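Glycosyl hydrolase family 2, TIM barrel domain protein (Faecalibacterium prausnitzii A2-165, PDB 6ED2) probably hydrolyses beta-glucuronides as a gut bacterial beta-glucuronidase of glycosyl hydrolase family 2, with a magnesium ion bound in its beta-sandwich region. Local coordinates at residues K207-R216 with D227-H236; W267-V278 with E290-R298. One frame throughout, in Å; residues are numbered along the deposited sequence.

Contact 1 of 2, residues K207-R216 with D227-H236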
loop_
_atom_site.group_PDB
_atom_site.type_symbol
_atom_site.label_atom_id
_atom_site.label_comp_id
_atom_site.label_asym_id
_atom_site.label_seq_id
_atom_site.Cartn_x
_atom_site.Cartn_y
_atom_site.Cartn_z
ATOM N N LYS A 207 -46.281 5.633 -34.987
ATOM C CA LYS A 207 -47.132 6.521 -34.209
ATOM C C LYS A 207 -48.130 5.749 -33.350
ATOM O O LYS A 207 -48.475 6.197 -32.256
ATOM C CB LYS A 207 -47.815 7.510 -35.152
ATOM C CG LYS A 207 -46.895 8.712 -35.381
ATOM C CD LYS A 207 -47.095 9.398 -36.698
ATOM C CE LYS A 207 -46.337 10.700 -36.699
ATOM N NZ LYS A 207 -46.708 11.503 -37.880
ATOM N N GLU A 208 -48.568 4.580 -33.800
ATOM C CA GLU A 208 -49.326 3.666 -32.967
ATOM C C GLU A 208 -48.397 2.545 -32.515
ATOM O O GLU A 208 -47.892 1.783 -33.343
ATOM C CB GLU A 208 -50.523 3.091 -33.723
ATOM C CG GLU A 208 -51.367 2.197 -32.832
ATOM C CD GLU A 208 -52.584 1.604 -33.527
ATOM O OE1 GLU A 208 -52.897 2.031 -34.659
ATOM O OE2 GLU A 208 -53.242 0.720 -32.921
ATOM N N ARG A 209 -48.193 2.418 -31.206
ATOM C CA ARG A 209 -47.160 1.499 -30.753
ATOM C C ARG A 209 -47.459 0.986 -29.353
ATOM O O ARG A 209 -48.233 1.579 -28.601
ATOM C CB ARG A 209 -45.793 2.181 -30.756
ATOM C CG ARG A 209 -45.762 3.455 -29.908
ATOM C CD ARG A 209 -44.349 3.961 -29.833
ATOM N NE ARG A 209 -44.216 5.263 -29.190
ATOM C CZ ARG A 209 -44.456 6.425 -29.783
ATOM N NH1 ARG A 209 -44.901 6.464 -31.038
ATOM N NH2 ARG A 209 -44.274 7.550 -29.109
ATOM N N VAL A 210 -46.827 -0.147 -29.031
ATOM C CA VAL A 210 -46.777 -0.641 -27.667
ATOM C C VAL A 210 -46.089 0.371 -26.761
ATOM O O VAL A 210 -44.983 0.837 -27.056
ATOM C CB VAL A 210 -46.045 -1.981 -27.639
ATOM C CG1 VAL A 210 -46.051 -2.550 -26.219
ATOM C CG2 VAL A 210 -46.666 -2.923 -28.647
ATOM N N LEU A 211 -46.740 0.706 -25.637
ATOM C CA LEU A 211 -46.144 1.538 -24.596
ATOM C C LEU A 211 -45.726 0.761 -23.359
ATOM O O LEU A 211 -44.850 1.218 -22.618
ATOM C CB LEU A 211 -47.116 2.635 -24.156
ATOM C CG LEU A 211 -47.761 3.485 -25.255
ATOM C CD1 LEU A 211 -48.870 4.316 -24.656
ATOM C CD2 LEU A 211 -46.750 4.383 -25.934
ATOM N N ASP A 212 -46.329 -0.394 -23.109
ATOM C CA ASP A 212 -46.057 -1.111 -21.873
ATOM C C ASP A 212 -46.639 -2.512 -21.992
ATOM O O ASP A 212 -47.476 -2.789 -22.852
ATOM C CB ASP A 212 -46.652 -0.376 -20.660
ATOM C CG ASP A 212 -46.058 -0.842 -19.329
ATOM O OD1 ASP A 212 -45.010 -1.523 -19.327
ATOM O OD2 ASP A 212 -46.654 -0.535 -18.276
ATOM N N TYR A 213 -46.157 -3.399 -21.135
ATOM C CA TYR A 213 -46.745 -4.713 -20.983
ATOM C C TYR A 213 -46.416 -5.177 -19.580
ATOM O O TYR A 213 -45.502 -4.661 -18.935
ATOM C CB TYR A 213 -46.249 -5.709 -22.038
ATOM C CG TYR A 213 -44.863 -6.263 -21.788
ATOM C CD1 TYR A 213 -44.689 -7.464 -21.126
ATOM C CD2 TYR A 213 -43.718 -5.578 -22.230
ATOM C CE1 TYR A 213 -43.420 -7.979 -20.888
ATOM C CE2 TYR A 213 -42.434 -6.092 -22.006
ATOM C CZ TYR A 213 -42.297 -7.297 -21.331
ATOM O OH TYR A 213 -41.052 -7.845 -21.088
ATOM N N SER A 214 -47.187 -6.145 -19.107
ATOM C CA SER A 214 -46.997 -6.697 -17.776
ATOM C C SER A 214 -47.161 -8.200 -17.879
ATOM O O SER A 214 -47.845 -8.693 -18.782
ATOM C CB SER A 214 -48.002 -6.109 -16.748
ATOM O OG SER A 214 -49.307 -6.663 -16.931
ATOM N N THR A 215 -46.526 -8.917 -16.947
ATOM C CA THR A 215 -46.601 -10.370 -16.847
ATOM C C THR A 215 -46.765 -10.770 -15.382
ATOM O O THR A 215 -46.268 -10.087 -14.478
ATOM C CB THR A 215 -45.344 -11.078 -17.432
ATOM O OG1 THR A 215 -44.146 -10.568 -16.818
ATOM C CG2 THR A 215 -45.260 -10.902 -18.944
ATOM N N ARG A 216 -47.501 -11.873 -15.174
ATOM C CA ARG A 216 -47.653 -12.608 -13.919
ATOM C C ARG A 216 -47.431 -14.074 -14.237
ATOM O O ARG A 216 -47.810 -14.542 -15.312
ATOM C CB ARG A 216 -49.074 -12.495 -13.279
ATOM C CG ARG A 216 -49.497 -11.120 -12.822
ATOM C CD ARG A 216 -51.026 -10.906 -12.931
ATOM N NE ARG A 216 -51.342 -9.467 -13.072
ATOM C CZ ARG A 216 -52.028 -8.919 -14.085
ATOM N NH1 ARG A 216 -52.502 -9.678 -15.065
ATOM N NH2 ARG A 216 -52.246 -7.611 -14.119
ATOM N N ASP A 227 -49.902 -14.749 -17.462
ATOM C CA ASP A 227 -50.936 -13.763 -17.738
ATOM C C ASP A 227 -50.255 -12.453 -18.109
ATOM O O ASP A 227 -49.358 -11.983 -17.399
ATOM C CB ASP A 227 -51.856 -13.540 -16.534
ATOM C CG ASP A 227 -52.612 -14.809 -16.106
ATOM O OD1 ASP A 227 -52.823 -15.726 -16.932
ATOM O OD2 ASP A 227 -52.994 -14.876 -14.918
ATOM N N TYR A 228 -50.696 -11.853 -19.205
ATOM C CA TYR A 228 -50.076 -10.651 -19.704
ATOM C C TYR A 228 -51.142 -9.589 -19.909
ATOM O O TYR A 228 -52.317 -9.891 -20.123
ATOM C CB TYR A 228 -49.317 -10.928 -21.025
ATOM C CG TYR A 228 -50.228 -11.181 -22.212
ATOM C CD1 TYR A 228 -50.774 -10.128 -22.922
ATOM C CD2 TYR A 228 -50.536 -12.466 -22.622
ATOM C CE1 TYR A 228 -51.607 -10.341 -23.990
ATOM C CE2 TYR A 228 -51.378 -12.688 -23.712
ATOM C CZ TYR A 228 -51.910 -11.615 -24.384
ATOM O OH TYR A 228 -52.752 -11.791 -25.471
ATOM N N THR A 229 -50.711 -8.335 -19.850
ATOM C CA THR A 229 -51.431 -7.244 -20.469
ATOM C C THR A 229 -50.471 -6.534 -21.417
ATOM O O THR A 229 -49.247 -6.599 -21.247
ATOM C CB THR A 229 -52.008 -6.257 -19.416
ATOM O OG1 THR A 229 -50.958 -5.470 -18.831
ATOM C CG2 THR A 229 -52.752 -7.013 -18.306
ATOM N N VAL A 230 -51.035 -5.863 -22.418
ATOM C CA VAL A 230 -50.299 -4.968 -23.301
ATOM C C VAL A 230 -51.053 -3.645 -23.378
ATOM O O VAL A 230 -52.266 -3.636 -23.599
ATOM C CB VAL A 230 -50.138 -5.564 -24.716
ATOM C CG1 VAL A 230 -49.420 -4.556 -25.641
ATOM C CG2 VAL A 230 -49.413 -6.877 -24.652
ATOM N N SER A 231 -50.339 -2.536 -23.239
ATOM C CA SER A 231 -50.905 -1.209 -23.417
ATOM C C SER A 231 -50.360 -0.590 -24.703
ATOM O O SER A 231 -49.146 -0.414 -24.841
ATOM C CB SER A 231 -50.577 -0.320 -22.214
ATOM O OG SER A 231 -51.116 -0.883 -21.028
ATOM N N THR A 232 -51.254 -0.254 -25.634
ATOM C CA THR A 232 -50.911 0.524 -26.813
ATOM C C THR A 232 -51.641 1.856 -26.760
ATOM O O THR A 232 -52.593 2.022 -25.996
ATOM C CB THR A 232 -51.268 -0.207 -28.110
ATOM O OG1 THR A 232 -52.625 0.080 -28.477
ATOM C CG2 THR A 232 -51.088 -1.682 -27.947
ATOM N N ASN A 233 -51.165 2.821 -27.558
ATOM C CA ASN A 233 -51.828 4.113 -27.712
ATOM C C ASN A 233 -52.813 4.137 -28.885
ATOM O O ASN A 233 -53.096 5.214 -29.419
ATOM C CB ASN A 233 -50.795 5.234 -27.882
ATOM C CG ASN A 233 -49.970 5.085 -29.172
ATOM O OD1 ASN A 233 -50.100 4.095 -29.897
ATOM N ND2 ASN A 233 -49.102 6.056 -29.440
ATOM N N GLY A 234 -53.321 2.981 -29.313
ATOM C CA GLY A 234 -54.271 2.956 -30.402
ATOM C C GLY A 234 -55.203 1.750 -30.402
ATOM O O GLY A 234 -55.159 0.902 -29.514
ATOM N N PRO A 235 -56.064 1.663 -31.422
ATOM C CA PRO A 235 -57.144 0.667 -31.419
ATOM C C PRO A 235 -56.854 -0.650 -32.110
ATOM O O PRO A 235 -57.704 -1.553 -32.044
ATOM C CB PRO A 235 -58.259 1.412 -32.171
ATOM C CG PRO A 235 -57.491 2.195 -33.214
ATOM C CD PRO A 235 -56.253 2.683 -32.477
ATOM N N HIS A 236 -55.693 -0.802 -32.761
ATOM C CA HIS A 236 -55.485 -1.963 -33.609
ATOM C C HIS A 236 -55.075 -3.188 -32.804
ATOM O O HIS A 236 -54.447 -3.071 -31.750
ATOM C CB HIS A 236 -54.448 -1.640 -34.687
ATOM C CG HIS A 236 -55.012 -0.776 -35.763
ATOM N ND1 HIS A 236 -54.801 0.584 -35.812
ATOM C CD2 HIS A 236 -55.883 -1.061 -36.761
ATOM C CE1 HIS A 236 -55.478 1.094 -36.827
ATOM N NE2 HIS A 236 -56.144 0.117 -37.419
HETATM O O HOH W 1 -52.914 -0.863 -30.838
HETATM O O HOH W 2 -49.955 -9.423 -16.232
#
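Strands 210-216 and 227-232 form an antiparallel beta hairpin in the family 2 immunoglobulin-like beta-sandwich domain, broken near its open end by a classic beta bulge. Leu211 and Asp212 both face Ser231: Leu211 N lies 2.8 Å from Ser231 O, while the bond from Asp212 N to the same oxygen is weak. Midway along, the hydroxyls of Ser214 and Thr229 share a hydrogen bond, OG to OG1 2.8 Å. Past the Val210-Thr232 pair, side chains take over much of the bonding. The Asn233 amide bridges two backbone groups of the segment leading into strand 210-216, OD1 accepting from Arg209 N (2.9 Å) and ND2 donating to Lys207 O (2.9 Å). Glu208, fully extended with CG anti to its N (chi1 -177°), grips His236 twice through syn lone pairs: OE1 takes ND1 in the ring plane at 2.7 Å, OE2 takes the backbone N at 2.9 Å. With an alanine here, both His236 N-H groups would probably lose their carboxylate acceptors and the imidazole would be freer to turn. Two bonds to one carboxylate fix both the ring and the backbone of His236, and the anion would favour a protonated imidazole.

Contact 2 of 2, residues W267-V278 with E290-R298; sequences WNVHAAYLYDLV and EYLDRIGIR
Strands 275-278 and 290-295 pair as an antiparallel beta hairpin at one edge of a four-stranded sheet in the immunoglobulin-like sandwich domain of family 2 hydrolases. Tyr275 with Ile295 and Leu277 with Asp293 are its hydrogen-bonded pairs; the Leu277 N to Asp293 O bond measures 2.7 Å. On the face carrying Asp276 and Arg294, the two side chains run side by side. Asp276 OD1 sits at the guanidinium edge, 3.7 Å from Arg294 NE, a long salt bridge; Arg294 also pairs with Glu369. The arginine chain bends at chi3 (77°), which turns its guanidinium so that Leu274 CD1 lies over one face, 3.6 Å from Arg294 NH1. Further along this face Val278 CG2 meets Leu292 CD2 at 3.7 Å, the side chains pointing the same way, while Phe153 of a second subunit packs on Leu292. Val278 also lies close to the magnesium ion bound by Thr239 and Glu241.

The face carrying Tyr275 and Leu277 looks into the sandwich. In Leu277, CG stands anti to the backbone N (chi1 -176°), beside the carbonyl carbon, and from there the CD2 branch slants across to Ile295 CG2. Ile297 CD1 reaches Tyr275 CE2 at 3.7 Å, the side chains crossing at a slant. Beyond the paired strands, Trp267 N bonds to Ile297 O. The indole lies alongside the Arg298 chain, with the guanidinium plane nearly perpendicular to it (87°). A water bridges Tyr273 and Ile297, donating to Tyr273 O and accepting from Ile297 N, each at 2.7 Å.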
loop_
_atom_site.group_PDB
_atom_site.type_symbol
_atom_site.label_atom_id
_atom_site.label_comp_id
_atom_site.label_asym_id
_atom_site.label_seq_id
_atom_site.Cartn_x
_atom_site.Cartn_y
_atom_site.Cartn_z
ATOM N N TRP A 267 -36.948 -20.179 -14.796
ATOM C CA TRP A 267 -35.835 -19.337 -14.397
ATOM C C TRP A 267 -35.519 -19.577 -12.923
ATOM O O TRP A 267 -36.413 -19.535 -12.076
ATOM C CB TRP A 267 -36.212 -17.881 -14.661
ATOM C CG TRP A 267 -35.147 -16.866 -14.483
ATOM C CD1 TRP A 267 -34.433 -16.232 -15.474
ATOM C CD2 TRP A 267 -34.721 -16.286 -13.245
ATOM N NE1 TRP A 267 -33.568 -15.309 -14.919
ATOM C CE2 TRP A 267 -33.723 -15.328 -13.553
ATOM C CE3 TRP A 267 -35.073 -16.493 -11.905
ATOM C CZ2 TRP A 267 -33.079 -14.586 -12.567
ATOM C CZ3 TRP A 267 -34.437 -15.749 -10.927
ATOM C CH2 TRP A 267 -33.453 -14.804 -11.260
ATOM N N ASN A 268 -34.248 -19.835 -12.619
ATOM C CA ASN A 268 -33.829 -20.193 -11.273
ATOM C C ASN A 268 -32.534 -19.483 -10.898
ATOM O O ASN A 268 -31.770 -19.046 -11.763
ATOM C CB ASN A 268 -33.635 -21.698 -11.149
ATOM C CG ASN A 268 -34.727 -22.338 -10.353
ATOM O OD1 ASN A 268 -34.898 -22.039 -9.155
ATOM N ND2 ASN A 268 -35.497 -23.205 -11.004
ATOM N N VAL A 269 -32.285 -19.399 -9.586
ATOM C CA VAL A 269 -31.057 -18.797 -9.082
ATOM C C VAL A 269 -29.859 -19.519 -9.676
ATOM O O VAL A 269 -29.764 -20.750 -9.609
ATOM C CB VAL A 269 -31.023 -18.854 -7.545
ATOM C CG1 VAL A 269 -29.578 -18.814 -7.035
ATOM C CG2 VAL A 269 -31.783 -17.708 -6.971
ATOM N N HIS A 270 -28.944 -18.759 -10.280
ATOM C CA HIS A 270 -27.754 -19.292 -10.941
ATOM C C HIS A 270 -28.088 -20.303 -12.038
ATOM O O HIS A 270 -27.205 -21.018 -12.514
ATOM C CB HIS A 270 -26.780 -19.920 -9.930
ATOM C CG HIS A 270 -26.254 -18.952 -8.908
ATOM N ND1 HIS A 270 -26.015 -19.310 -7.598
ATOM C CD2 HIS A 270 -25.930 -17.641 -9.002
ATOM C CE1 HIS A 270 -25.559 -18.265 -6.933
ATOM N NE2 HIS A 270 -25.493 -17.240 -7.762
ATOM N N ALA A 271 -29.344 -20.374 -12.460
ATOM C CA ALA A 271 -29.774 -21.309 -13.484
ATOM C C ALA A 271 -30.865 -20.621 -14.301
ATOM O O ALA A 271 -31.998 -21.071 -14.401
ATOM C CB ALA A 271 -30.268 -22.619 -12.869
ATOM N N ALA A 272 -30.517 -19.483 -14.880
ATOM C CA ALA A 272 -31.510 -18.693 -15.581
ATOM C C ALA A 272 -31.959 -19.410 -16.846
ATOM O O ALA A 272 -31.213 -20.188 -17.439
ATOM C CB ALA A 272 -30.948 -17.321 -15.937
ATOM N N TYR A 273 -33.201 -19.156 -17.240
ATOM C CA TYR A 273 -33.662 -19.498 -18.573
ATOM C C TYR A 273 -34.597 -18.404 -19.045
ATOM O O TYR A 273 -35.537 -18.043 -18.337
ATOM C CB TYR A 273 -34.371 -20.851 -18.611
ATOM C CG TYR A 273 -34.419 -21.410 -20.004
ATOM C CD1 TYR A 273 -33.373 -22.184 -20.490
ATOM C CD2 TYR A 273 -35.488 -21.133 -20.856
ATOM C CE1 TYR A 273 -33.395 -22.690 -21.767
ATOM C CE2 TYR A 273 -35.517 -21.635 -22.149
ATOM C CZ TYR A 273 -34.466 -22.420 -22.594
ATOM O OH TYR A 273 -34.473 -22.947 -23.868
ATOM N N LEU A 274 -34.335 -17.878 -20.233
ATOM C CA LEU A 274 -35.090 -16.765 -20.785
ATOM C C LEU A 274 -35.783 -17.210 -22.065
ATOM O O LEU A 274 -35.249 -18.031 -22.821
ATOM C CB LEU A 274 -34.173 -15.556 -21.058
ATOM C CG LEU A 274 -33.570 -14.924 -19.791
ATOM C CD1 LEU A 274 -32.621 -13.782 -20.130
ATOM C CD2 LEU A 274 -34.676 -14.442 -18.825
ATOM N N TYR A 275 -36.992 -16.699 -22.276
ATOM C CA TYR A 275 -37.756 -16.897 -23.496
ATOM C C TYR A 275 -37.838 -15.580 -24.244
ATOM O O TYR A 275 -37.746 -14.504 -23.657
ATOM C CB TYR A 275 -39.178 -17.389 -23.203
ATOM C CG TYR A 275 -39.287 -18.840 -22.801
ATOM C CD1 TYR A 275 -39.619 -19.827 -23.735
ATOM C CD2 TYR A 275 -39.106 -19.223 -21.478
ATOM C CE1 TYR A 275 -39.746 -21.168 -23.353
ATOM C CE2 TYR A 275 -39.232 -20.542 -21.087
ATOM C CZ TYR A 275 -39.546 -21.514 -22.025
ATOM O OH TYR A 275 -39.663 -22.821 -21.610
ATOM N N ASP A 276 -38.055 -15.664 -25.543
ATOM C CA ASP A 276 -38.150 -14.471 -26.373
ATOM C C ASP A 276 -39.618 -14.103 -26.538
ATOM O O ASP A 276 -40.430 -14.936 -26.959
ATOM C CB ASP A 276 -37.476 -14.691 -27.724
ATOM C CG ASP A 276 -35.974 -14.863 -27.595
ATOM O OD1 ASP A 276 -35.317 -13.944 -27.071
ATOM O OD2 ASP A 276 -35.455 -15.923 -27.992
ATOM N N LEU A 277 -39.950 -12.866 -26.191
ATOM C CA LEU A 277 -41.312 -12.370 -26.241
ATOM C C LEU A 277 -41.458 -11.466 -27.455
ATOM O O LEU A 277 -40.640 -10.563 -27.659
ATOM C CB LEU A 277 -41.647 -11.608 -24.952
ATOM C CG LEU A 277 -43.072 -11.084 -24.750
ATOM C CD1 LEU A 277 -44.062 -12.238 -24.663
ATOM C CD2 LEU A 277 -43.143 -10.260 -23.492
ATOM N N VAL A 278 -42.493 -11.709 -28.258
ATOM C CA VAL A 278 -42.773 -10.915 -29.451
ATOM C C VAL A 278 -44.168 -10.322 -29.315
ATOM O O VAL A 278 -45.164 -11.056 -29.328
ATOM C CB VAL A 278 -42.666 -11.752 -30.731
ATOM C CG1 VAL A 278 -42.951 -10.893 -31.965
ATOM C CG2 VAL A 278 -41.309 -12.406 -30.810
ATOM N N GLU A 290 -43.836 -3.614 -33.460
ATOM C CA GLU A 290 -43.359 -4.846 -32.860
ATOM C C GLU A 290 -42.421 -4.489 -31.725
ATOM O O GLU A 290 -41.542 -3.637 -31.885
ATOM C CB GLU A 290 -42.658 -5.735 -33.881
ATOM C CG GLU A 290 -41.803 -6.805 -33.255
ATOM C CD GLU A 290 -41.064 -7.609 -34.297
ATOM O OE1 GLU A 290 -39.989 -7.154 -34.752
ATOM O OE2 GLU A 290 -41.588 -8.672 -34.689
ATOM N N TYR A 291 -42.649 -5.093 -30.567
ATOM C CA TYR A 291 -41.755 -4.950 -29.438
ATOM C C TYR A 291 -41.225 -6.325 -29.087
ATOM O O TYR A 291 -41.909 -7.329 -29.274
ATOM C CB TYR A 291 -42.420 -4.300 -28.206
ATOM C CG TYR A 291 -41.370 -3.911 -27.191
ATOM C CD1 TYR A 291 -40.532 -2.808 -27.407
ATOM C CD2 TYR A 291 -41.160 -4.687 -26.053
ATOM C CE1 TYR A 291 -39.538 -2.476 -26.493
ATOM C CE2 TYR A 291 -40.159 -4.370 -25.140
ATOM C CZ TYR A 291 -39.354 -3.269 -25.364
ATOM O OH TYR A 291 -38.374 -2.956 -24.444
ATOM N N LEU A 292 -39.974 -6.357 -28.642
ATOM C CA LEU A 292 -39.241 -7.588 -28.398
ATOM C C LEU A 292 -38.577 -7.520 -27.031
ATOM O O LEU A 292 -37.999 -6.501 -26.658
ATOM C CB LEU A 292 -38.181 -7.821 -29.484
ATOM C CG LEU A 292 -38.654 -7.905 -30.938
ATOM C CD1 LEU A 292 -37.461 -7.735 -31.885
ATOM C CD2 LEU A 292 -39.352 -9.234 -31.199
ATOM N N ASP A 293 -38.656 -8.608 -26.284
ATOM C CA ASP A 293 -38.061 -8.628 -24.961
ATOM C C ASP A 293 -37.794 -10.082 -24.610
ATOM O O ASP A 293 -38.129 -11.002 -25.365
ATOM C CB ASP A 293 -38.964 -7.933 -23.931
ATOM C CG ASP A 293 -38.192 -7.369 -22.735
ATOM O OD1 ASP A 293 -36.978 -7.673 -22.577
ATOM O OD2 ASP A 293 -38.826 -6.637 -21.932
ATOM N N ARG A 294 -37.129 -10.272 -23.481
ATOM C CA ARG A 294 -36.848 -11.600 -22.962
ATOM C C ARG A 294 -37.362 -11.659 -21.538
ATOM O O ARG A 294 -37.177 -10.708 -20.771
ATOM C CB ARG A 294 -35.366 -11.901 -23.025
ATOM C CG ARG A 294 -34.825 -11.749 -24.431
ATOM C CD ARG A 294 -33.330 -11.877 -24.454
ATOM N NE ARG A 294 -32.892 -13.263 -24.354
ATOM C CZ ARG A 294 -31.781 -13.634 -23.721
ATOM N NH1 ARG A 294 -31.016 -12.707 -23.121
ATOM N NH2 ARG A 294 -31.445 -14.921 -23.671
ATOM N N ILE A 295 -38.039 -12.756 -21.202
ATOM C CA ILE A 295 -38.662 -12.911 -19.900
ATOM C C ILE A 295 -38.277 -14.267 -19.335
ATOM O O ILE A 295 -37.960 -15.208 -20.064
ATOM C CB ILE A 295 -40.196 -12.786 -19.966
ATOM C CG1 ILE A 295 -40.770 -13.909 -20.826
ATOM C CG2 ILE A 295 -40.607 -11.437 -20.484
ATOM C CD1 ILE A 295 -42.266 -13.758 -21.100
ATOM N N GLY A 296 -38.313 -14.360 -18.020
ATOM C CA GLY A 296 -38.064 -15.611 -17.329
ATOM C C GLY A 296 -39.322 -16.040 -16.603
ATOM O O GLY A 296 -40.049 -15.204 -16.061
ATOM N N ILE A 297 -39.579 -17.341 -16.614
ATOM C CA ILE A 297 -40.765 -17.913 -15.993
ATOM C C ILE A 297 -40.387 -18.323 -14.574
ATOM O O ILE A 297 -39.678 -19.314 -14.367
ATOM C CB ILE A 297 -41.304 -19.101 -16.800
ATOM C CG1 ILE A 297 -41.654 -18.658 -18.224
ATOM C CG2 ILE A 297 -42.532 -19.682 -16.130
ATOM C CD1 ILE A 297 -42.250 -19.784 -19.058
ATOM N N ARG A 298 -40.850 -17.553 -13.598
ATOM C CA ARG A 298 -40.551 -17.840 -12.205
ATOM C C ARG A 298 -41.588 -17.153 -11.327
ATOM O O ARG A 298 -42.078 -16.067 -11.659
ATOM C CB ARG A 298 -39.138 -17.373 -11.826
ATOM C CG ARG A 298 -38.945 -15.859 -11.908
ATOM C CD ARG A 298 -39.143 -15.189 -10.556
ATOM N NE ARG A 298 -39.079 -13.723 -10.590
ATOM C CZ ARG A 298 -40.132 -12.933 -10.778
ATOM N NH1 ARG A 298 -41.328 -13.477 -10.984
ATOM N NH2 ARG A 298 -39.987 -11.606 -10.781
HETATM O O HOH W 3 -37.990 -19.131 -17.936
#

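Along the chain the contacts come in series, neither nested nor crossed: contact 1 closes the hairpin of strands 210-219 and 223-232 before contact 2 closes that of strands 275-283 and 286-295. Between them run strands 238-244, 247-253 and 256-262; the last joins the sheet of contact 1, the other two that of contact 2. The hairpins thus belong to two facing sheets of one domain, the centres of the two contacts about 18 Å apart. Tyr213 spans the interface: its OH lies 2.7 Å from Asp293 OD2, probably a hydrogen bond, and its CE1 packs 3.5 Å from Leu277 CD2. Further along, the chain goes on to strand 312-320 and the parallel strands of the TIM barrel.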